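LbaCas13a H328A (C2c2) (Lachnospiraceae bacterium NK4A179, PDB 5WLH) binds precursor CRISPR RNA as an RNA-guided CRISPR nuclease and, as expected of a Cas13a enzyme, probably processes that guide and cleaves target RNA. Local coordinates at residues D179-I182 with A183-K187; E158-F161 with I162-K166; D575-F578 with D579-A583; G584-D587 with D588-L592. All coordinates share one frame; numbering follows the deposited sequence.

Contact 1: residues D179-I182 with A183-K187; sequences DRII and AKYLK
I182 and L186 run side by side and point the same way, one helical turn apart, with CG2 of I182 lying 4.1 Å from CD2 of L186. I182 lies in the last turn of the alpha-helix 175-185, and L186 is the first residue beyond it to leave helical backbone angles. The branch of I182 that does the touching is CG2, which stands anti to the backbone N while CG1 lies beside it (chi1 -72°). Both side chains pack on helix 193-206, sharing K196, with L186 also on L199.

Another flank repeats the i to i+4 pattern with an aromatic. CG2 of I181 comes within 4.3 Å of CD2 of Y185, and F72 packs on both residues. One face of the tyrosine ring carries the aliphatic stem of K184, whose CG sits 3.8 Å above the ring centre. Beyond the stem the lysine chain bends, and its NZ forms a salt bridge with D358; R180, one turn earlier, pairs with D176 and D356.

The backbone carries the i to i+4 ladder through to its end, Y185 N meeting I181 O at 2.8 Å. In the last rung L186 N gives its hydrogen to I182 O at 3.1 Å, from above the carbonyl plane, and CB of L186 presses on that same oxygen at 3.0 Å.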
loop_
_atom_site.group_PDB
_atom_site.type_symbol
_atom_site.label_atom_id
_atom_site.label_comp_id
_atom_site.label_asym_id
_atom_site.label_seq_id
_atom_site.Cartn_x
_atom_site.Cartn_y
_atom_site.Cartn_z
ATOM N N ASP A 179 25.210 -30.306 14.290
ATOM C CA ASP A 179 24.046 -30.106 13.436
ATOM C C ASP A 179 23.274 -28.857 13.836
ATOM O O ASP A 179 22.810 -28.104 12.973
ATOM C CB ASP A 179 23.138 -31.332 13.487
ATOM C CG ASP A 179 23.638 -32.457 12.611
ATOM O OD1 ASP A 179 24.652 -32.252 11.916
ATOM O OD2 ASP A 179 23.012 -33.539 12.607
ATOM N N ARG A 180 23.128 -28.616 15.140
ATOM C CA ARG A 180 22.394 -27.440 15.595
ATOM C C ARG A 180 23.146 -26.158 15.271
ATOM O O ARG A 180 22.538 -25.165 14.850
ATOM C CB ARG A 180 22.127 -27.543 17.097
ATOM C CG ARG A 180 20.888 -28.354 17.422
ATOM C CD ARG A 180 20.907 -28.913 18.839
ATOM N NE ARG A 180 19.862 -29.918 18.989
ATOM C CZ ARG A 180 18.617 -29.642 19.357
ATOM N NH1 ARG A 180 18.272 -28.391 19.634
ATOM N NH2 ARG A 180 17.720 -30.613 19.452
ATOM N N ILE A 181 24.467 -26.163 15.459
ATOM C CA ILE A 181 25.278 -24.973 15.222
ATOM C C ILE A 181 25.265 -24.595 13.749
ATOM O O ILE A 181 25.209 -23.409 13.392
ATOM C CB ILE A 181 26.712 -25.208 15.720
ATOM C CG1 ILE A 181 26.769 -25.108 17.242
ATOM C CG2 ILE A 181 27.665 -24.222 15.091
ATOM C CD1 ILE A 181 28.163 -25.156 17.788
ATOM N N ILE A 182 25.342 -25.594 12.869
ATOM C CA ILE A 182 25.359 -25.322 11.436
ATOM C C ILE A 182 24.040 -24.698 11.001
ATOM O O ILE A 182 24.013 -23.664 10.329
ATOM C CB ILE A 182 25.659 -26.615 10.657
ATOM C CG1 ILE A 182 27.122 -27.007 10.849
ATOM C CG2 ILE A 182 25.314 -26.446 9.191
ATOM C CD1 ILE A 182 27.489 -28.326 10.182
ATOM N N ALA A 183 22.922 -25.311 11.391
ATOM C CA ALA A 183 21.627 -24.816 10.950
ATOM C C ALA A 183 21.308 -23.453 11.548
ATOM O O ALA A 183 20.616 -22.649 10.911
ATOM C CB ALA A 183 20.534 -25.819 11.311
ATOM N N LYS A 184 21.804 -23.171 12.753
ATOM C CA LYS A 184 21.443 -21.938 13.443
ATOM C C LYS A 184 22.407 -20.792 13.160
ATOM O O LYS A 184 21.978 -19.637 13.064
ATOM C CB LYS A 184 21.369 -22.179 14.953
ATOM C CG LYS A 184 20.853 -20.984 15.734
ATOM C CD LYS A 184 20.749 -21.283 17.218
ATOM C CE LYS A 184 19.973 -22.565 17.467
ATOM N NZ LYS A 184 19.251 -22.541 18.771
ATOM N N TYR A 185 23.705 -21.075 13.018
ATOM C CA TYR A 185 24.703 -20.018 12.969
ATOM C C TYR A 185 25.491 -19.932 11.672
ATOM O O TYR A 185 26.223 -18.956 11.489
ATOM C CB TYR A 185 25.692 -20.171 14.134
ATOM C CG TYR A 185 25.035 -20.057 15.491
ATOM C CD1 TYR A 185 24.450 -18.866 15.902
ATOM C CD2 TYR A 185 24.992 -21.142 16.359
ATOM C CE1 TYR A 185 23.843 -18.756 17.141
ATOM C CE2 TYR A 185 24.388 -21.041 17.602
ATOM C CZ TYR A 185 23.816 -19.847 17.988
ATOM O OH TYR A 185 23.215 -19.741 19.222
ATOM N N LEU A 186 25.375 -20.898 10.767
ATOM C CA LEU A 186 26.223 -20.865 9.581
ATOM C C LEU A 186 25.924 -19.646 8.719
ATOM O O LEU A 186 24.762 -19.350 8.421
ATOM C CB LEU A 186 26.050 -22.136 8.754
ATOM C CG LEU A 186 26.932 -22.183 7.511
ATOM C CD1 LEU A 186 28.406 -22.049 7.879
ATOM C CD2 LEU A 186 26.660 -23.467 6.751
ATOM N N LYS A 187 26.991 -18.961 8.298
ATOM C CA LYS A 187 26.878 -17.827 7.389
ATOM C C LYS A 187 26.026 -18.177 6.174
ATOM O O LYS A 187 26.160 -19.253 5.587
ATOM C CB LYS A 187 28.272 -17.378 6.940
ATOM C CG LYS A 187 28.512 -15.898 7.077
ATOM C CD LYS A 187 29.915 -15.523 6.665
ATOM C CE LYS A 187 29.982 -15.140 5.211
ATOM N NZ LYS A 187 29.284 -13.861 4.934
#

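Contact 2: residues E158-F161 with I162-K166; sequences ETNF and INRIK
Backbone hydrogen bonds tie E158-F161 to I162-K166 in four successive steps. I162 N donates to E158 O at 2.7 Å, and I165 N reaches F161 O at 2.8 Å. Between them N163 N bonds to T159 O and R164 N to N160 O.

The closest side-chain contact is between the aliphatic stem of E158 and I162, whose side chains pass each other at a slant. CG of the glutamate comes nearest, 3.6 Å from CD1 of I162, with OE1 only slightly farther from the same methyl. The glutamate CG stands anti to the backbone N (chi1 179°) and the chain runs out extended, carrying OE1 to a hydrogen bond with N205. This is the short alpha-helix 158-166, packed on helix 193-206, where L202 receives E158, I162 and I165, and on helix 103-107, where M106 meets N160, F161 and R164. The F161 ring packs on L103 and M106 and also on F222 and I223 of helix 218-230. Its carbonyl oxygen lies against the side chain of I165, with F161 O 3.1 Å from I165 CG1.

Polar side chains pair without bonding to each other. T159 and N163 lie alongside, CG2 of the threonine 3.9 Å from ND2 of the asparagine. N160 and R164 do the same: OD1 of N160 faces the arginine CG at 4.1 Å, while the amide and guanidinium planes stand at 90°. Their polar ends are used elsewhere, N160 ND2 on I155 O and R164 NE on G100 O.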
loop_
_atom_site.group_PDB
_atom_site.type_symbol
_atom_site.label_atom_id
_atom_site.label_comp_id
_atom_site.label_asym_id
_atom_site.label_seq_id
_atom_site.Cartn_x
_atom_site.Cartn_y
_atom_site.Cartn_z
ATOM N N GLU A 158 42.742 -28.809 5.849
ATOM C CA GLU A 158 41.862 -29.310 6.897
ATOM C C GLU A 158 42.584 -29.361 8.235
ATOM O O GLU A 158 42.009 -29.020 9.275
ATOM C CB GLU A 158 41.340 -30.694 6.528
ATOM C CG GLU A 158 40.434 -31.286 7.589
ATOM C CD GLU A 158 39.680 -32.509 7.099
ATOM O OE1 GLU A 158 38.937 -33.122 7.901
ATOM O OE2 GLU A 158 39.842 -32.854 5.917
ATOM N N THR A 159 43.844 -29.795 8.224
ATOM C CA THR A 159 44.606 -29.886 9.467
ATOM C C THR A 159 44.654 -28.538 10.177
ATOM O O THR A 159 44.347 -28.441 11.371
ATOM C CB THR A 159 46.021 -30.401 9.185
ATOM O OG1 THR A 159 45.960 -31.726 8.634
ATOM C CG2 THR A 159 46.836 -30.422 10.472
ATOM N N ASN A 160 45.009 -27.475 9.448
ATOM C CA ASN A 160 45.088 -26.161 10.077
ATOM C C ASN A 160 43.710 -25.649 10.478
ATOM O O ASN A 160 43.557 -25.025 11.534
ATOM C CB ASN A 160 45.772 -25.164 9.149
ATOM C CG ASN A 160 46.189 -23.912 9.875
ATOM O OD1 ASN A 160 46.638 -23.976 11.019
ATOM N ND2 ASN A 160 45.989 -22.762 9.244
ATOM N N PHE A 161 42.689 -25.900 9.653
ATOM C CA PHE A 161 41.342 -25.501 10.044
ATOM C C PHE A 161 40.903 -26.228 11.309
ATOM O O PHE A 161 40.310 -25.624 12.212
ATOM C CB PHE A 161 40.362 -25.758 8.889
ATOM C CG PHE A 161 40.170 -24.571 7.963
ATOM C CD1 PHE A 161 41.245 -23.997 7.305
ATOM C CD2 PHE A 161 38.899 -24.048 7.738
ATOM C CE1 PHE A 161 41.064 -22.909 6.443
ATOM C CE2 PHE A 161 38.712 -22.969 6.885
ATOM C CZ PHE A 161 39.788 -22.403 6.234
ATOM N N ILE A 162 41.200 -27.528 11.405
ATOM C CA ILE A 162 40.846 -28.283 12.604
ATOM C C ILE A 162 41.566 -27.706 13.817
ATOM O O ILE A 162 40.981 -27.561 14.897
ATOM C CB ILE A 162 41.158 -29.778 12.401
ATOM C CG1 ILE A 162 40.069 -30.442 11.550
ATOM C CG2 ILE A 162 41.336 -30.504 13.754
ATOM C CD1 ILE A 162 40.368 -31.873 11.159
ATOM N N ASN A 163 42.837 -27.339 13.646
ATOM C CA ASN A 163 43.598 -26.757 14.747
ATOM C C ASN A 163 43.037 -25.402 15.155
ATOM O O ASN A 163 42.898 -25.117 16.347
ATOM C CB ASN A 163 45.072 -26.630 14.362
ATOM C CG ASN A 163 45.768 -27.967 14.267
ATOM O OD1 ASN A 163 45.318 -28.961 14.846
ATOM N ND2 ASN A 163 46.875 -28.004 13.534
ATOM N N ARG A 164 42.711 -24.548 14.184
ATOM C CA ARG A 164 42.156 -23.247 14.533
ATOM C C ARG A 164 40.777 -23.392 15.169
ATOM O O ARG A 164 40.433 -22.649 16.097
ATOM C CB ARG A 164 42.104 -22.352 13.293
ATOM C CG ARG A 164 43.471 -22.002 12.720
ATOM C CD ARG A 164 44.351 -21.269 13.731
ATOM N NE ARG A 164 43.916 -19.890 13.935
ATOM C CZ ARG A 164 44.647 -18.814 13.647
ATOM N NH1 ARG A 164 44.155 -17.600 13.871
ATOM N NH2 ARG A 164 45.867 -18.947 13.136
ATOM N N ILE A 165 39.994 -24.373 14.710
ATOM C CA ILE A 165 38.631 -24.552 15.208
ATOM C C ILE A 165 38.635 -25.036 16.658
ATOM O O ILE A 165 37.813 -24.595 17.470
ATOM C CB ILE A 165 37.855 -25.515 14.288
ATOM C CG1 ILE A 165 37.442 -24.802 12.998
ATOM C CG2 ILE A 165 36.626 -26.081 14.985
ATOM C CD1 ILE A 165 36.996 -25.760 11.906
ATOM N N LYS A 166 39.537 -25.946 17.008
ATOM C CA LYS A 166 39.545 -26.496 18.360
ATOM C C LYS A 166 40.533 -25.797 19.288
ATOM O O LYS A 166 40.623 -26.165 20.465
ATOM C CB LYS A 166 39.837 -28.002 18.320
ATOM C CG LYS A 166 41.295 -28.369 18.121
ATOM C CD LYS A 166 41.453 -29.872 17.901
ATOM C CE LYS A 166 41.017 -30.666 19.121
ATOM N NZ LYS A 166 40.966 -32.127 18.838
#

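Contact 3: residues D575-F578 with D579-A583; sequences DFPF and DKYLA
The rings of F576 and Y581 lie almost parallel, with 19° between their planes, but are slid so far apart that they barely overlap. Their centroids are 5.6 Å distant. The nearest atoms, CZ of F576 and CE2 of Y581, are 3.8 Å apart. One face of the F576 ring carries CD of P577, offset toward the rim, and CG of F578 meets its edge in plane. F576 in turn sets its CD2 over the centre of one face of the F578 ring, 3.4 Å above the plane. The Y581 ring has K580 CG over one face, and its CE2 also approaches CG of P577 at 4.1 Å. W573 and H630 add edge-to-face partners to F576, which packs on helix 621-632.

The backbone brings these rings together through an inverse gamma turn centred on P577, in which F578 N bonds to F576 O. It leads straight into the short, weakly bonded helix 578-581. There F578 O accepts two donors: L582 N at 2.8 Å, arriving almost head-on to the carbonyl, and Y581 N at 3.0 Å, from well above the carbonyl plane. A weak bond from K580 N to P577 O precedes them. That proline oxygen also lies close to the tyrosine, 3.1 Å from CD2 of Y581. CG of Y581 stands beside its own backbone N (chi1 -53°), which sets the ring alongside P577, oblique to its oxygen.

L582 packs on F578: its CD1 lies 4.2 Å from CB of F578, and R560 of helix 559-564 touches both side chains.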
loop_
_atom_site.group_PDB
_atom_site.type_symbol
_atom_site.label_atom_id
_atom_site.label_comp_id
_atom_site.label_asym_id
_atom_site.label_seq_id
_atom_site.Cartn_x
_atom_site.Cartn_y
_atom_site.Cartn_z
ATOM N N ASP A 575 -28.797 32.973 4.522
ATOM C CA ASP A 575 -28.533 34.171 3.734
ATOM C C ASP A 575 -28.095 33.867 2.303
ATOM O O ASP A 575 -27.725 34.794 1.572
ATOM C CB ASP A 575 -27.456 35.019 4.418
ATOM C CG ASP A 575 -26.058 34.457 4.212
ATOM O OD1 ASP A 575 -25.898 33.216 4.274
ATOM O OD2 ASP A 575 -25.121 35.253 3.985
ATOM N N PHE A 576 -28.116 32.593 1.890
ATOM C CA PHE A 576 -27.585 32.222 0.580
ATOM C C PHE A 576 -28.700 32.229 -0.454
ATOM O O PHE A 576 -29.721 31.564 -0.257
ATOM C CB PHE A 576 -26.936 30.835 0.625
ATOM C CG PHE A 576 -26.161 30.487 -0.618
ATOM C CD1 PHE A 576 -24.903 31.029 -0.843
ATOM C CD2 PHE A 576 -26.686 29.621 -1.555
ATOM C CE1 PHE A 576 -24.182 30.707 -1.979
ATOM C CE2 PHE A 576 -25.972 29.296 -2.702
ATOM C CZ PHE A 576 -24.721 29.845 -2.910
ATOM N N PRO A 577 -28.537 32.941 -1.565
ATOM C CA PRO A 577 -29.624 33.052 -2.558
ATOM C C PRO A 577 -29.718 31.820 -3.451
ATOM O O PRO A 577 -29.351 31.826 -4.629
ATOM C CB PRO A 577 -29.234 34.319 -3.324
ATOM C CG PRO A 577 -27.734 34.297 -3.303
ATOM C CD PRO A 577 -27.340 33.696 -1.970
ATOM N N PHE A 578 -30.228 30.727 -2.876
ATOM C CA PHE A 578 -30.364 29.483 -3.629
ATOM C C PHE A 578 -31.232 29.676 -4.862
ATOM O O PHE A 578 -30.977 29.078 -5.914
ATOM C CB PHE A 578 -30.959 28.387 -2.745
ATOM C CG PHE A 578 -29.978 27.777 -1.795
ATOM C CD1 PHE A 578 -28.965 26.949 -2.257
ATOM C CD2 PHE A 578 -30.064 28.038 -0.434
ATOM C CE1 PHE A 578 -28.055 26.386 -1.376
ATOM C CE2 PHE A 578 -29.157 27.478 0.455
ATOM C CZ PHE A 578 -28.155 26.652 -0.016
ATOM N N ASP A 579 -32.270 30.506 -4.749
ATOM C CA ASP A 579 -33.206 30.652 -5.852
ATOM C C ASP A 579 -32.597 31.397 -7.027
ATOM O O ASP A 579 -33.057 31.214 -8.157
ATOM C CB ASP A 579 -34.476 31.341 -5.362
ATOM C CG ASP A 579 -35.378 30.395 -4.592
ATOM O OD1 ASP A 579 -35.316 29.171 -4.853
ATOM O OD2 ASP A 579 -36.136 30.869 -3.720
ATOM N N LYS A 580 -31.566 32.211 -6.792
ATOM C CA LYS A 580 -30.832 32.793 -7.907
ATOM C C LYS A 580 -30.230 31.708 -8.786
ATOM O O LYS A 580 -30.171 31.858 -10.011
ATOM C CB LYS A 580 -29.747 33.742 -7.395
ATOM C CG LYS A 580 -28.734 34.134 -8.456
ATOM C CD LYS A 580 -27.690 35.127 -7.970
ATOM C CE LYS A 580 -26.774 35.529 -9.139
ATOM N NZ LYS A 580 -26.011 36.796 -8.907
ATOM N N TYR A 581 -29.816 30.592 -8.186
ATOM C CA TYR A 581 -29.175 29.509 -8.922
ATOM C C TYR A 581 -30.129 28.395 -9.315
ATOM O O TYR A 581 -29.905 27.736 -10.334
ATOM C CB TYR A 581 -28.019 28.933 -8.094
ATOM C CG TYR A 581 -27.061 30.002 -7.653
ATOM C CD1 TYR A 581 -26.130 30.533 -8.536
ATOM C CD2 TYR A 581 -27.103 30.506 -6.363
ATOM C CE1 TYR A 581 -25.258 31.534 -8.136
ATOM C CE2 TYR A 581 -26.240 31.500 -5.958
ATOM C CZ TYR A 581 -25.322 32.012 -6.847
ATOM O OH TYR A 581 -24.471 32.998 -6.427
ATOM N N LEU A 582 -31.180 28.163 -8.543
ATOM C CA LEU A 582 -32.209 27.193 -8.906
ATOM C C LEU A 582 -33.429 27.917 -9.473
ATOM O O LEU A 582 -34.548 27.829 -8.962
ATOM C CB LEU A 582 -32.569 26.334 -7.700
ATOM C CG LEU A 582 -31.325 25.657 -7.118
ATOM C CD1 LEU A 582 -31.492 25.362 -5.640
ATOM C CD2 LEU A 582 -31.029 24.389 -7.903
ATOM N N ALA A 583 -33.176 28.654 -10.550
ATOM C CA ALA A 583 -34.194 29.418 -11.254
ATOM C C ALA A 583 -34.821 28.572 -12.359
ATOM O O ALA A 583 -34.340 27.489 -12.703
ATOM C CB ALA A 583 -33.599 30.704 -11.826
#

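Contact 4: residues G584-D587 with D588-L592; sequences GGKD and DVDFL
K586 lays the start of its side chain across the carboxylate of D590 at about a right angle, its CG 3.8 Å from the aspartate CG. The same carboxylate reaches past the lysine to the backbone: D590 OD2 takes the hydrogen of D587 N at 2.7 Å, using its anti lone pair.

D587 returns the grip. It is the N-cap of helix 588-602, and its CG is folded between the backbone N and the carbonyl carbon (chi1 62°), which turns OD1 back over the first turn. There OD1 accepts from V589 N at 2.9 Å, met from above the carboxylate plane, and more weakly from D590 N at 3.5 Å. The reciprocal bonds of D587 and D590 make a capping box. The carbonyl of D587 then receives F591 N at 3.1 Å, the first i to i+4 bond of the helix. Behind the cap, V589 and F591 turn into the core, against L559 and I563 of helix 559-564 respectively.

The box brings two acidic side chains close together, OD1 of D587 and OD2 of D590 being 3.1 Å apart with their carboxylate planes at 39°. K533 lies beside the pair, in a salt bridge with D590 OD2 and a longer, weak ion pair with D587 OD1. Its positive charge, together with the amides of the helix start, would be expected to offset the repulsion and to stabilise both carboxylates in their ionised form.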
loop_
_atom_site.group_PDB
_atom_site.type_symbol
_atom_site.label_atom_id
_atom_site.label_comp_id
_atom_site.label_asym_id
_atom_site.label_seq_id
_atom_site.Cartn_x
_atom_site.Cartn_y
_atom_site.Cartn_z
ATOM N N GLY A 584 -35.911 29.087 -12.929
ATOM C CA GLY A 584 -36.696 28.256 -13.817
ATOM C C GLY A 584 -37.364 27.143 -13.027
ATOM O O GLY A 584 -37.684 27.283 -11.843
ATOM N N GLY A 585 -37.563 26.011 -13.688
ATOM C CA GLY A 585 -38.120 24.876 -12.982
ATOM C C GLY A 585 -37.159 24.141 -12.075
ATOM O O GLY A 585 -37.539 23.132 -11.475
ATOM N N LYS A 586 -35.921 24.613 -11.954
ATOM C CA LYS A 586 -34.924 23.918 -11.151
ATOM C C LYS A 586 -35.235 24.059 -9.667
ATOM O O LYS A 586 -35.554 25.150 -9.190
ATOM C CB LYS A 586 -33.528 24.466 -11.448
ATOM C CG LYS A 586 -32.935 23.935 -12.732
ATOM C CD LYS A 586 -31.732 24.750 -13.161
ATOM C CE LYS A 586 -31.176 24.235 -14.480
ATOM N NZ LYS A 586 -30.138 25.144 -15.050
ATOM N N ASP A 587 -35.130 22.947 -8.940
ATOM C CA ASP A 587 -35.446 22.907 -7.513
ATOM C C ASP A 587 -34.344 22.139 -6.782
ATOM O O ASP A 587 -33.223 21.966 -7.278
ATOM C CB ASP A 587 -36.835 22.295 -7.278
ATOM C CG ASP A 587 -36.946 20.851 -7.760
ATOM O OD1 ASP A 587 -35.920 20.210 -8.073
ATOM O OD2 ASP A 587 -38.083 20.342 -7.833
ATOM N N ASP A 588 -34.666 21.632 -5.590
ATOM C CA ASP A 588 -33.650 20.975 -4.774
ATOM C C ASP A 588 -33.238 19.620 -5.338
ATOM O O ASP A 588 -32.149 19.139 -5.017
ATOM C CB ASP A 588 -34.151 20.847 -3.337
ATOM C CG ASP A 588 -34.238 22.198 -2.642
ATOM O OD1 ASP A 588 -33.313 23.025 -2.819
ATOM O OD2 ASP A 588 -35.228 22.439 -1.916
ATOM N N VAL A 589 -34.069 19.010 -6.185
ATOM C CA VAL A 589 -33.665 17.791 -6.877
ATOM C C VAL A 589 -32.551 18.086 -7.877
ATOM O O VAL A 589 -31.627 17.283 -8.052
ATOM C CB VAL A 589 -34.878 17.136 -7.558
ATOM C CG1 VAL A 589 -34.445 15.929 -8.335
ATOM C CG2 VAL A 589 -35.924 16.749 -6.510
ATOM N N ASP A 590 -32.611 19.239 -8.544
ATOM C CA ASP A 590 -31.517 19.619 -9.434
ATOM C C ASP A 590 -30.274 19.992 -8.642
ATOM O O ASP A 590 -29.149 19.813 -9.126
ATOM C CB ASP A 590 -31.947 20.775 -10.331
ATOM C CG ASP A 590 -33.237 20.478 -11.073
ATOM O OD1 ASP A 590 -33.187 19.758 -12.095
ATOM O OD2 ASP A 590 -34.299 20.944 -10.615
ATOM N N PHE A 591 -30.465 20.518 -7.434
ATOM C CA PHE A 591 -29.349 20.744 -6.522
ATOM C C PHE A 591 -28.629 19.434 -6.218
ATOM O O PHE A 591 -27.405 19.335 -6.381
ATOM C CB PHE A 591 -29.869 21.395 -5.240
ATOM C CG PHE A 591 -28.792 21.831 -4.286
ATOM C CD1 PHE A 591 -27.499 22.054 -4.721
ATOM C CD2 PHE A 591 -29.089 22.034 -2.946
ATOM C CE1 PHE A 591 -26.512 22.462 -3.837
ATOM C CE2 PHE A 591 -28.107 22.445 -2.051
ATOM C CZ PHE A 591 -26.812 22.653 -2.504
ATOM N N LEU A 592 -29.383 18.412 -5.797
ATOM C CA LEU A 592 -28.811 17.085 -5.568
ATOM C C LEU A 592 -28.143 16.541 -6.824
ATOM O O LEU A 592 -27.050 15.957 -6.762
ATOM C CB LEU A 592 -29.904 16.124 -5.102
ATOM C CG LEU A 592 -29.474 14.669 -4.924
ATOM C CD1 LEU A 592 -28.401 14.639 -3.837
ATOM C CD2 LEU A 592 -30.660 13.797 -4.549
#

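Followed from the N terminus, the order is contact 2, contact 1, contact 3, contact 4. Each lies within one continuous run of chain, so none closes a long loop and none nests in or crosses another. Contacts 2 and 1 occupy consecutive helices, 158-166 and 175-185; their nearest atoms stay about 9 Å apart, yet both lean on helix 193-206. Contacts 3 and 4 lie on the opposite side of the chain's centre, about 79 and 76 Å from contact 1 between centres. These two do touch: CD2 of L582 sits 3.3 Å from D587 O, and the rings of F578 and F591 meet. Both also pack on helices 559-564 and 621-632.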